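Local coordinates for fructosyl amine:oxygen oxidoreductase (Neosartorya fumigata, PDB 4WCT), which catalyses the oxidative deglycation of fructosyl amines (Amadori products) with bound FAD, probably passing the electrons on to molecular oxygen, at residues I73-E78 against T115-S120; K100-D105 against P110-T115; I127-K132 against T431-G436; P276-F279 against F285-E288. All coordinates share one frame; numbering follows the deposited sequence. Where two conformers were deposited one is given.

Contacts 1, 2 and 4 lie close together near the flavin. Contacts 1 and 4 are buried; contacts 2 and 3 lie at the surface. Contact 1 joins strand 72-75 to strand 117-121. Contact 2 falls between these in sequence and packs the end of helix 86-102 on strand 112-113. Its centre is about 13 Å from that of contact 1, and the two share Thr115. Contact 4 is a hairpin whose first strand, 277-280, runs parallel to 117-121; its centre is about 10 Å from contact 1. Contacts 1 and 4 join the flavin-binding strand 72-75 to the large mixed sheet. At the periphery, contact 3 ties helix 124-135 to a loop near the C-terminus.

Contact 1: residues I73-E78 against T115-S120; sequences IMEHSE and TGFIIS. With FAD (flavin-adenine dinucleotide), chain C.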
# COMPACT_ATOMS: atom_id res chain seq x y z
N ILE A 73 -4.31 6.60 3.25
CA ILE A 73 -5.40 6.47 4.22
C ILE A 73 -4.98 5.55 5.35
O ILE A 73 -4.40 4.50 5.10
CB ILE A 73 -6.65 5.90 3.54
CG1 ILE A 73 -7.07 6.77 2.35
CG2 ILE A 73 -7.75 5.74 4.58
CD1 ILE A 73 -8.17 6.19 1.48
N MET A 74 -5.28 5.94 6.58
CA MET A 74 -5.19 5.09 7.77
C MET A 74 -6.61 4.93 8.34
O MET A 74 -7.30 5.92 8.58
CB MET A 74 -4.27 5.73 8.83
CG MET A 74 -4.40 5.16 10.27
SD MET A 74 -3.87 3.47 10.40
CE MET A 74 -4.89 2.80 11.72
N GLU A 75 -7.00 3.70 8.62
CA GLU A 75 -8.28 3.44 9.28
C GLU A 75 -8.16 2.20 10.12
O GLU A 75 -7.64 1.16 9.68
CB GLU A 75 -9.39 3.24 8.27
CG GLU A 75 -10.74 3.19 8.99
CD GLU A 75 -11.87 2.66 8.15
OE1 GLU A 75 -11.60 2.07 7.08
OE2 GLU A 75 -13.04 2.86 8.58
N HIS A 76 -8.71 2.28 11.32
CA HIS A 76 -8.86 1.14 12.19
C HIS A 76 -10.34 1.02 12.61
O HIS A 76 -10.93 1.97 13.11
CB HIS A 76 -8.01 1.32 13.44
CG HIS A 76 -8.27 0.27 14.48
ND1 HIS A 76 -8.16 -1.07 14.20
CD2 HIS A 76 -8.80 0.36 15.72
CE1 HIS A 76 -8.57 -1.77 15.25
NE2 HIS A 76 -8.93 -0.92 16.20
N SER A 77 -10.89 -0.19 12.50
CA SER A 77 -12.25 -0.49 12.96
C SER A 77 -12.24 -1.72 13.87
O SER A 77 -11.66 -2.75 13.54
CB SER A 77 -13.16 -0.76 11.77
OG SER A 77 -13.13 0.35 10.90
N GLU A 78 -12.83 -1.57 15.04
CA GLU A 78 -13.12 -2.74 15.87
C GLU A 78 -14.41 -3.38 15.34
O GLU A 78 -15.35 -2.70 14.91
CB GLU A 78 -13.31 -2.31 17.33
CG GLU A 78 -12.08 -1.77 18.03
CD GLU A 78 -10.96 -2.80 18.18
OE1 GLU A 78 -11.16 -4.03 18.02
OE2 GLU A 78 -9.82 -2.38 18.43
N THR A 115 -7.96 12.93 10.95
CA THR A 115 -8.97 13.84 10.47
C THR A 115 -10.32 13.16 10.18
O THR A 115 -11.30 13.85 9.82
CB THR A 115 -8.52 14.53 9.20
OG1 THR A 115 -8.24 13.55 8.20
CG2 THR A 115 -7.30 15.38 9.41
N GLY A 116 -10.33 11.83 10.18
CA GLY A 116 -11.53 11.06 9.91
C GLY A 116 -11.57 10.53 8.49
O GLY A 116 -10.67 10.80 7.69
N PHE A 117 -12.62 9.78 8.18
CA PHE A 117 -12.69 9.02 6.92
C PHE A 117 -14.14 8.85 6.54
O PHE A 117 -14.97 8.47 7.37
CB PHE A 117 -12.03 7.65 7.14
CG PHE A 117 -12.18 6.67 6.00
CD1 PHE A 117 -11.55 6.88 4.78
CD2 PHE A 117 -12.98 5.55 6.14
CE1 PHE A 117 -11.62 5.93 3.77
CE2 PHE A 117 -13.06 4.60 5.12
CZ PHE A 117 -12.36 4.79 3.94
N ILE A 118 -14.45 9.21 5.29
CA ILE A 118 -15.81 9.10 4.78
C ILE A 118 -15.79 7.99 3.72
O ILE A 118 -14.99 8.04 2.77
CB ILE A 118 -16.29 10.41 4.10
CG1 ILE A 118 -16.34 11.57 5.09
CG2 ILE A 118 -17.64 10.21 3.44
CD1 ILE A 118 -16.39 12.93 4.40
N ILE A 119 -16.67 7.00 3.89
CA ILE A 119 -16.88 5.98 2.87
C ILE A 119 -18.27 6.08 2.27
O ILE A 119 -19.23 6.30 2.98
CB ILE A 119 -16.63 4.57 3.45
CG1 ILE A 119 -16.66 3.52 2.34
CG2 ILE A 119 -17.59 4.26 4.57
CD1 ILE A 119 -16.07 2.20 2.75
N SER A 120 -18.33 6.07 0.94
CA SER A 120 -19.57 6.41 0.24
C SER A 120 -19.70 5.65 -1.09
O SER A 120 -18.71 5.11 -1.62
CB SER A 120 -19.62 7.91 -0.02
OG SER A 120 -18.51 8.32 -0.84
PA FAD C . 6.84 -0.75 -1.44
O1A FAD C . 6.51 0.37 -0.48
O2A FAD C . 6.45 -0.65 -2.88
O5B FAD C . 8.39 -0.98 -1.32
C5B FAD C . 9.02 -1.99 -2.12
C4B FAD C . 10.50 -1.64 -2.22
O4B FAD C . 11.21 -2.77 -2.84
C3B FAD C . 10.80 -0.41 -3.06
O3B FAD C . 11.57 0.57 -2.34
C2B FAD C . 11.58 -0.96 -4.26
O2B FAD C . 12.52 -0.06 -4.85
C1B FAD C . 12.21 -2.22 -3.66
N9A FAD C . 12.57 -3.20 -4.71
C8A FAD C . 11.90 -3.49 -5.84
N7A FAD C . 12.58 -4.40 -6.58
C5A FAD C . 13.65 -4.75 -5.83
C6A FAD C . 14.81 -5.62 -6.05
N6A FAD C . 14.92 -6.35 -7.17
N1A FAD C . 15.76 -5.62 -5.09
C2A FAD C . 15.67 -4.92 -3.95
N3A FAD C . 14.65 -4.08 -3.71
C4A FAD C . 13.65 -3.97 -4.62
N1 FAD C . -2.26 1.40 1.56
C2 FAD C . -2.88 1.93 2.67
O2 FAD C . -2.66 1.41 3.76
N3 FAD C . -3.61 3.05 2.59
C4 FAD C . -3.90 3.63 1.41
O4 FAD C . -4.60 4.68 1.29
C4X FAD C . -3.30 3.11 0.20
N5 FAD C . -3.55 3.68 -1.01
C5X FAD C . -2.78 3.31 -2.08
C6 FAD C . -2.82 4.01 -3.27
C7 FAD C . -2.11 3.56 -4.37
C7M FAD C . -2.12 4.38 -5.62
C8 FAD C . -1.26 2.37 -4.24
C8M FAD C . -0.44 1.86 -5.37
C9 FAD C . -1.13 1.73 -3.04
C9A FAD C . -1.90 2.12 -1.96
N10 FAD C . -1.84 1.41 -0.76
C10 FAD C . -2.47 1.95 0.37
C1' FAD C . -1.07 0.19 -0.55
C2' FAD C . 0.31 0.44 0.05
O2' FAD C . 0.89 1.50 -0.71
C3' FAD C . 1.13 -0.84 -0.07
O3' FAD C . 0.37 -1.96 0.40
C4' FAD C . 2.45 -0.74 0.71
O4' FAD C . 3.06 0.53 0.46
C5' FAD C . 3.37 -1.85 0.22
O5' FAD C . 4.58 -1.80 0.97
P FAD C . 5.83 -2.70 0.50
O1P FAD C . 6.98 -2.40 1.45
O2P FAD C . 5.32 -4.11 0.33
O3P FAD C . 6.19 -2.11 -0.95
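The ring of Phe117 sits between Ile73 and Glu75, and both reach it obliquely. The Ile73 side is buried and apolar. There CG2 of Ile73 lies 4.0 Å from CE1 of Phe117, and the two side chains cross at about a right angle. With chi1 at -57° (N to CG1), the other branch, CG2, lies anti to the backbone N and meets the ring. Val277 of the neighbouring strand also packs on both residues. The backbone of Ile73 binds the flavin. Its N donates to FAD O4 at 2.8 Å, and FAD N3 donates to Ile73 O at 3.0 Å. The second bond is nearly straight, at 171°. This pair of bonds reads both the carbonyl and the N-H of the flavin pyrimidine edge, and should hold the ring system against rotation in its plane. The protein belongs to the FAD-dependent oxidoreductase family, and strand 72-75 is an outer strand of a small antiparallel sheet beside the cofactor. Phe117 comes from a different, larger mixed sheet, so the contact bridges two sheets by side chains alone. The Glu75 side is polar and partly exposed, although its carboxylate comes nearer to the ring. The extended chain brings it there obliquely, the two side chains again crossing at about a right angle, with OE1 3.5 Å from CE2 of Phe117. The carboxylate and ring planes are 51° apart. OE2 is hydrogen-bonded to His172 ND1, which anchors the acid. Farther along, His76 NE2 donates to Glu78 OE2 at 2.8 Å, and Arg96 forms a salt bridge with the same oxygen.

Contact 2: residues K100-D105 against P110-T115; sequences KAWKTD and PYFHET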
# COMPACT_ATOMS: atom_id res chain seq x y z
N LYS A 100 -2.36 2.70 17.33
CA LYS A 100 -1.70 3.01 18.59
C LYS A 100 -0.32 3.61 18.36
O LYS A 100 0.08 4.61 18.96
CB LYS A 100 -1.62 1.74 19.44
CG LYS A 100 -0.86 1.92 20.74
CD LYS A 100 -0.98 0.67 21.62
CE LYS A 100 -0.30 0.89 22.97
NZ LYS A 100 0.08 -0.37 23.66
N ALA A 101 0.41 3.03 17.42
CA ALA A 101 1.76 3.49 17.12
C ALA A 101 1.81 4.81 16.34
O ALA A 101 2.67 5.63 16.62
CB ALA A 101 2.52 2.39 16.39
N TRP A 102 0.86 5.07 15.44
CA TRP A 102 0.78 6.33 14.76
C TRP A 102 0.57 7.45 15.75
O TRP A 102 0.87 8.61 15.44
CB TRP A 102 -0.37 6.35 13.73
CG TRP A 102 -0.03 5.70 12.42
CD1 TRP A 102 -0.65 4.61 11.89
CD2 TRP A 102 0.92 6.13 11.44
NE1 TRP A 102 -0.14 4.33 10.65
CE2 TRP A 102 0.89 5.19 10.40
CE3 TRP A 102 1.91 7.12 11.42
CZ2 TRP A 102 1.74 5.28 9.28
CZ3 TRP A 102 2.72 7.23 10.30
CH2 TRP A 102 2.62 6.30 9.25
N LYS A 103 -0.05 7.14 16.89
CA LYS A 103 -0.37 8.17 17.85
C LYS A 103 0.74 8.33 18.88
O LYS A 103 0.66 9.22 19.74
CB LYS A 103 -1.69 7.83 18.56
CG LYS A 103 -2.88 7.99 17.63
CD LYS A 103 -4.21 7.92 18.38
CE LYS A 103 -4.49 6.56 18.99
NZ LYS A 103 -5.92 6.38 19.43
N THR A 104 1.74 7.44 18.87
CA THR A 104 2.69 7.37 19.99
C THR A 104 4.17 7.32 19.58
O THR A 104 5.03 7.91 20.25
CB THR A 104 2.35 6.18 20.91
OG1 THR A 104 1.17 6.50 21.65
CG2 THR A 104 3.46 5.92 21.93
N ASP A 105 4.51 6.51 18.59
CA ASP A 105 5.93 6.26 18.28
C ASP A 105 6.57 7.52 17.71
O ASP A 105 6.11 8.03 16.68
CB ASP A 105 6.03 5.12 17.25
CG ASP A 105 7.45 4.67 16.96
OD1 ASP A 105 8.41 5.49 16.99
OD2 ASP A 105 7.57 3.46 16.58
N PRO A 110 4.55 12.19 14.08
CA PRO A 110 4.38 13.50 13.45
C PRO A 110 3.62 13.45 12.14
O PRO A 110 3.23 14.51 11.62
CB PRO A 110 5.81 13.93 13.19
CG PRO A 110 6.55 13.33 14.36
CD PRO A 110 5.96 11.95 14.45
N TYR A 111 3.48 12.25 11.58
CA TYR A 111 3.02 12.09 10.20
C TYR A 111 1.59 11.54 10.11
O TYR A 111 1.09 11.31 9.00
CB TYR A 111 4.01 11.17 9.46
CG TYR A 111 5.42 11.71 9.50
CD1 TYR A 111 5.69 12.99 9.03
CD2 TYR A 111 6.40 11.10 10.29
CE1 TYR A 111 6.95 13.54 9.15
CE2 TYR A 111 7.65 11.68 10.47
CZ TYR A 111 7.88 12.93 9.97
OH TYR A 111 9.16 13.48 10.08
N PHE A 112 0.92 11.37 11.24
CA PHE A 112 -0.49 10.92 11.25
C PHE A 112 -1.42 12.05 11.57
O PHE A 112 -1.14 12.84 12.47
CB PHE A 112 -0.70 9.81 12.26
CG PHE A 112 -2.14 9.38 12.43
CD1 PHE A 112 -2.93 9.02 11.35
CD2 PHE A 112 -2.66 9.24 13.72
CE1 PHE A 112 -4.27 8.65 11.54
CE2 PHE A 112 -3.98 8.80 13.92
CZ PHE A 112 -4.77 8.47 12.84
N HIS A 113 -2.43 12.21 10.71
CA HIS A 113 -3.43 13.27 10.85
C HIS A 113 -4.81 12.69 11.03
O HIS A 113 -5.38 12.14 10.07
CB HIS A 113 -3.36 14.17 9.63
CG HIS A 113 -2.01 14.77 9.41
ND1 HIS A 113 -1.55 15.82 10.18
CD2 HIS A 113 -0.90 14.23 8.83
CE1 HIS A 113 -0.29 16.06 9.88
NE2 HIS A 113 0.12 15.12 9.05
N GLU A 114 -5.32 12.68 12.28
CA GLU A 114 -6.52 11.92 12.61
C GLU A 114 -7.74 12.76 12.25
O GLU A 114 -8.48 13.22 13.13
CB GLU A 114 -6.53 11.46 14.08
CG GLU A 114 -7.62 10.45 14.41
CD GLU A 114 -7.50 9.88 15.82
OE1 GLU A 114 -6.57 10.30 16.53
OE2 GLU A 114 -8.36 9.08 16.23
N THR A 115 -7.96 12.93 10.95
CA THR A 115 -8.97 13.84 10.47
C THR A 115 -10.32 13.16 10.18
O THR A 115 -11.30 13.85 9.82
CB THR A 115 -8.52 14.53 9.20
OG1 THR A 115 -8.24 13.55 8.20
CG2 THR A 115 -7.30 15.38 9.41
O HOH W 1 -7.95 7.12 17.79
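Trp102 and Phe112 meet where the end of helix 86-102 packs on strand 112-113, an outermost strand of a three-stranded antiparallel sheet. The helix end and the strand that follows it after a short loop fold back on each other, with the Trp102 side chain about 8 Å from the FAD. Trp102 can be followed outward. Its CB packs 3.7 Å from CD2 of Phe112. CG and CD2 of the indole then pass CB of Phe112, and CE3 comes closest to that atom at 3.8 Å. CZ3 reaches CB of Tyr111 at 4.2 Å. On the other edge, NE1 is hydrogen-bonded to Met391 O, which probably helps to fix the rotation of the indole. The five-membered ring and the Phe112 ring are oblique, with planes 37° apart. The next residue, Lys103, runs beside Phe112 and points the same way. Its CG lies near the plane of the phenyl ring, at the edge, 4.0 Å from CE2 of Phe112. CD passes 3.8 Å from Glu114 OE1; beyond it the chain bends (chi3 -66°). Glu114 OE2 also accepts from Gly175 N. A water joins the charged ends: it accepts from Lys103 NZ at 2.7 Å and donates to Glu114 OE2.

Contact 3: residues I127-K132 against T431-G436; sequences IDHIRK and TQNRFG
His129 points from its helix to the 431-436 loop, where Phe435 and Asn433 meet its ring from different directions. CG of His129 is anti to the backbone N (chi1 176°), which carries the ring out from helix 124-135. Phe435 brings an edge to one face of the imidazole. This is an edge-to-face pair, with centroids 5.2 Å apart and planes at 66°. CE1 of Phe435 is 3.8 Å from His129 NE2. Asn433 comes instead to the rim of the imidazole, near its plane: OD1 lies 3.3 Å from His129 CE1. The amide plane is turned 72° from the ring. A water completes the first shell. It lies in the imidazole plane, 2.8 Å from His129 NE2, and donates to Asn433 O at 2.8 Å. The surroundings probably help to position these groups. Asn433 is the third residue of a type I' turn from Thr431 to Arg434, closed by Arg434 N to Thr431 O. Arg434 is held by a salt bridge to Asp362, and Gln432 by Thr363 and Arg426. Ile281 packs on His129, and Ala282 on Phe435. With no clear direct hydrogen bond between helix and loop, the join probably depends on the bridging water and the ring pair.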
# COMPACT_ATOMS: atom_id res chain seq x y z
N ILE A 127 -24.03 1.45 -2.06
CA ILE A 127 -24.38 1.91 -0.70
C ILE A 127 -24.74 0.73 0.23
O ILE A 127 -24.25 0.67 1.33
CB ILE A 127 -25.52 2.94 -0.74
CG1 ILE A 127 -25.03 4.19 -1.47
CG2 ILE A 127 -25.96 3.39 0.65
CD1 ILE A 127 -26.16 5.00 -2.05
N ASP A 128 -25.45 -0.27 -0.30
CA ASP A 128 -25.81 -1.51 0.45
C ASP A 128 -24.58 -2.33 0.79
O ASP A 128 -24.46 -2.90 1.87
CB ASP A 128 -26.70 -2.40 -0.43
CG ASP A 128 -28.17 -1.99 -0.39
OD1 ASP A 128 -28.47 -0.85 0.00
OD2 ASP A 128 -29.02 -2.80 -0.84
N HIS A 129 -23.65 -2.40 -0.15
CA HIS A 129 -22.41 -3.09 0.08
C HIS A 129 -21.63 -2.48 1.24
O HIS A 129 -21.06 -3.18 2.11
CB HIS A 129 -21.59 -3.06 -1.20
CG HIS A 129 -20.24 -3.67 -1.06
ND1 HIS A 129 -20.05 -5.03 -0.91
CD2 HIS A 129 -19.00 -3.12 -1.08
CE1 HIS A 129 -18.76 -5.29 -0.87
NE2 HIS A 129 -18.10 -4.15 -0.93
N ILE A 130 -21.55 -1.16 1.23
CA ILE A 130 -20.85 -0.49 2.30
C ILE A 130 -21.54 -0.72 3.65
O ILE A 130 -20.90 -1.00 4.67
CB ILE A 130 -20.75 1.02 2.02
CG1 ILE A 130 -19.94 1.26 0.75
CG2 ILE A 130 -20.11 1.71 3.21
CD1 ILE A 130 -20.10 2.67 0.21
N ARG A 131 -22.85 -0.57 3.65
CA ARG A 131 -23.64 -0.79 4.87
C ARG A 131 -23.41 -2.19 5.46
O ARG A 131 -23.05 -2.32 6.63
CB ARG A 131 -25.12 -0.60 4.54
CG ARG A 131 -26.05 -0.92 5.69
CD ARG A 131 -27.49 -0.92 5.18
NE ARG A 131 -27.88 0.46 4.90
CZ ARG A 131 -28.05 1.00 3.69
NH1 ARG A 131 -28.16 0.26 2.58
NH2 ARG A 131 -28.31 2.30 3.63
N LYS A 132 -23.40 -3.21 4.62
CA LYS A 132 -23.28 -4.60 5.08
C LYS A 132 -21.88 -5.04 5.47
O LYS A 132 -21.72 -5.78 6.45
CB LYS A 132 -23.85 -5.55 4.02
CG LYS A 132 -25.36 -5.43 3.89
CD LYS A 132 -25.97 -6.57 3.09
CE LYS A 132 -26.58 -6.09 1.79
NZ LYS A 132 -26.56 -7.12 0.71
N THR A 431 -11.83 -9.36 -9.64
CA THR A 431 -11.81 -7.97 -9.20
C THR A 431 -11.58 -7.78 -7.70
O THR A 431 -11.36 -6.66 -7.25
CB THR A 431 -13.09 -7.23 -9.64
OG1 THR A 431 -14.24 -7.97 -9.21
CG2 THR A 431 -13.11 -7.05 -11.13
N GLN A 432 -11.61 -8.87 -6.94
CA GLN A 432 -11.11 -8.89 -5.55
C GLN A 432 -11.67 -7.77 -4.67
O GLN A 432 -10.94 -7.05 -3.95
CB GLN A 432 -9.57 -8.96 -5.56
CG GLN A 432 -9.08 -10.23 -6.28
CD GLN A 432 -7.65 -10.65 -5.93
OE1 GLN A 432 -6.80 -10.87 -6.80
NE2 GLN A 432 -7.40 -10.79 -4.64
N ASN A 433 -12.99 -7.60 -4.77
CA ASN A 433 -13.75 -6.70 -3.89
C ASN A 433 -13.39 -5.25 -4.11
O ASN A 433 -13.57 -4.41 -3.23
CB ASN A 433 -13.57 -7.08 -2.40
CG ASN A 433 -14.65 -6.48 -1.52
OD1 ASN A 433 -15.82 -6.34 -1.93
ND2 ASN A 433 -14.26 -6.01 -0.33
N ARG A 434 -12.98 -4.93 -5.33
CA ARG A 434 -12.85 -3.54 -5.76
C ARG A 434 -13.85 -3.20 -6.85
O ARG A 434 -14.26 -4.06 -7.61
CB ARG A 434 -11.42 -3.25 -6.27
CG ARG A 434 -10.29 -3.44 -5.24
CD ARG A 434 -8.98 -2.92 -5.76
NE ARG A 434 -7.86 -3.00 -4.81
CZ ARG A 434 -7.06 -4.06 -4.69
NH1 ARG A 434 -7.25 -5.16 -5.40
NH2 ARG A 434 -6.02 -4.01 -3.87
N PHE A 435 -14.14 -1.91 -6.94
CA PHE A 435 -15.13 -1.38 -7.86
C PHE A 435 -14.63 -0.13 -8.55
O PHE A 435 -13.58 0.42 -8.20
CB PHE A 435 -16.40 -1.04 -7.09
CG PHE A 435 -17.00 -2.22 -6.38
CD1 PHE A 435 -16.59 -2.55 -5.09
CD2 PHE A 435 -17.76 -3.15 -7.11
CE1 PHE A 435 -17.02 -3.73 -4.50
CE2 PHE A 435 -18.13 -4.35 -6.54
CZ PHE A 435 -17.79 -4.62 -5.23
N GLY A 436 -15.39 0.31 -9.54
CA GLY A 436 -15.12 1.55 -10.24
C GLY A 436 -14.55 1.37 -11.63
O GLY A 436 -14.17 0.27 -12.03
O HOH W 2 -15.50 -3.23 -1.51

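Contact 4: residues P276-F279 against F285-E288; sequences PVLF and FFME
Phe279 and Phe285 meet with their rings almost perpendicular. The edge of Phe285 is directed to the face of Phe279 in an offset edge-to-face pair, with planes at 82°. CD1 of Phe285 comes 3.7 Å from CD1 of Phe279. Chi1 of 57° sets CG of Phe285 between its backbone N and carbonyl carbon, which brings the ring up beside its neighbour. The Phe285 side chain is about 4 Å from the FAD. Leu278 and Phe286 project to the opposite side of the sheet. There the methyl CD2 of Leu278 abuts the rim of the Phe286 ring in its plane, 4.0 Å from CE2. Met155 fits against both. Strands 277-280 and 284-287 form a beta hairpin in the large mixed sheet; the N-to-C directions of 277-279 and 285-287 differ by 169°. Phe279 and Phe285 are a non-hydrogen-bonded pair. Leu278 and Phe286 are the hydrogen-bonded pair, but the bond Phe286 N to Leu278 O is weak, at 3.3 Å. The same oxygen also receives a CA-H contact from Phe285 CA at 3.1 Å. Toward the open end, CG2 of Val277 rests against CG and SD of Met287, whose chain bends at chi3. Ile73 adds to this patch. Beyond it a water donates to Pro276 O at 2.7 Å and to Phe286 O.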
# COMPACT_ATOMS: atom_id res chain seq x y z
N PRO A 276 -11.24 15.33 6.54
CA PRO A 276 -11.39 13.89 6.50
C PRO A 276 -11.12 13.37 5.09
O PRO A 276 -11.36 14.08 4.10
CB PRO A 276 -12.84 13.67 6.88
CG PRO A 276 -13.52 14.92 6.50
CD PRO A 276 -12.52 16.02 6.73
N VAL A 277 -10.65 12.13 5.00
CA VAL A 277 -10.53 11.49 3.68
C VAL A 277 -11.92 11.33 3.12
O VAL A 277 -12.81 10.87 3.83
CB VAL A 277 -9.85 10.12 3.83
CG1 VAL A 277 -9.77 9.38 2.50
CG2 VAL A 277 -8.46 10.28 4.44
N LEU A 278 -12.13 11.69 1.85
CA LEU A 278 -13.40 11.41 1.20
C LEU A 278 -13.19 10.32 0.15
O LEU A 278 -12.48 10.56 -0.83
CB LEU A 278 -13.93 12.66 0.53
CG LEU A 278 -15.17 12.50 -0.34
CD1 LEU A 278 -16.41 12.14 0.48
CD2 LEU A 278 -15.43 13.79 -1.09
N PHE A 279 -13.89 9.20 0.31
CA PHE A 279 -13.75 8.02 -0.55
C PHE A 279 -15.12 7.55 -1.04
O PHE A 279 -15.99 7.27 -0.24
CB PHE A 279 -13.07 6.92 0.27
CG PHE A 279 -12.89 5.61 -0.47
CD1 PHE A 279 -12.57 5.57 -1.81
CD2 PHE A 279 -12.95 4.43 0.24
CE1 PHE A 279 -12.24 4.36 -2.44
CE2 PHE A 279 -12.65 3.21 -0.38
CZ PHE A 279 -12.26 3.19 -1.71
N PHE A 285 -10.90 8.83 -4.37
CA PHE A 285 -10.73 9.58 -3.15
C PHE A 285 -9.78 10.74 -3.35
O PHE A 285 -8.99 10.75 -4.28
CB PHE A 285 -10.28 8.68 -1.98
CG PHE A 285 -9.00 7.92 -2.22
CD1 PHE A 285 -9.06 6.58 -2.60
CD2 PHE A 285 -7.78 8.47 -1.93
CE1 PHE A 285 -7.89 5.84 -2.77
CE2 PHE A 285 -6.61 7.74 -2.10
CZ PHE A 285 -6.67 6.41 -2.50
N PHE A 286 -9.81 11.69 -2.41
CA PHE A 286 -8.78 12.73 -2.39
C PHE A 286 -8.36 13.01 -0.98
O PHE A 286 -9.10 12.71 -0.04
CB PHE A 286 -9.24 14.03 -3.06
CG PHE A 286 -9.96 15.00 -2.15
CD1 PHE A 286 -9.27 16.06 -1.58
CD2 PHE A 286 -11.30 14.90 -1.94
CE1 PHE A 286 -9.94 17.00 -0.81
CE2 PHE A 286 -11.98 15.81 -1.15
CZ PHE A 286 -11.29 16.84 -0.55
N MET A 287 -7.13 13.54 -0.86
CA MET A 287 -6.63 13.94 0.45
C MET A 287 -6.16 15.39 0.42
O MET A 287 -5.95 15.99 -0.62
CB MET A 287 -5.56 13.00 1.01
CG MET A 287 -6.16 11.80 1.75
SD MET A 287 -5.20 10.33 2.14
CE MET A 287 -5.15 9.50 0.56
N GLU A 288 -6.06 15.96 1.61
CA GLU A 288 -5.81 17.38 1.65
C GLU A 288 -4.45 17.74 1.03
O GLU A 288 -3.49 16.97 1.05
CB GLU A 288 -5.99 17.94 3.05
CG GLU A 288 -4.87 17.63 4.01
CD GLU A 288 -5.18 18.12 5.42
OE1 GLU A 288 -4.62 19.15 5.81
OE2 GLU A 288 -6.00 17.49 6.11
O HOH W 3 -9.80 14.72 2.05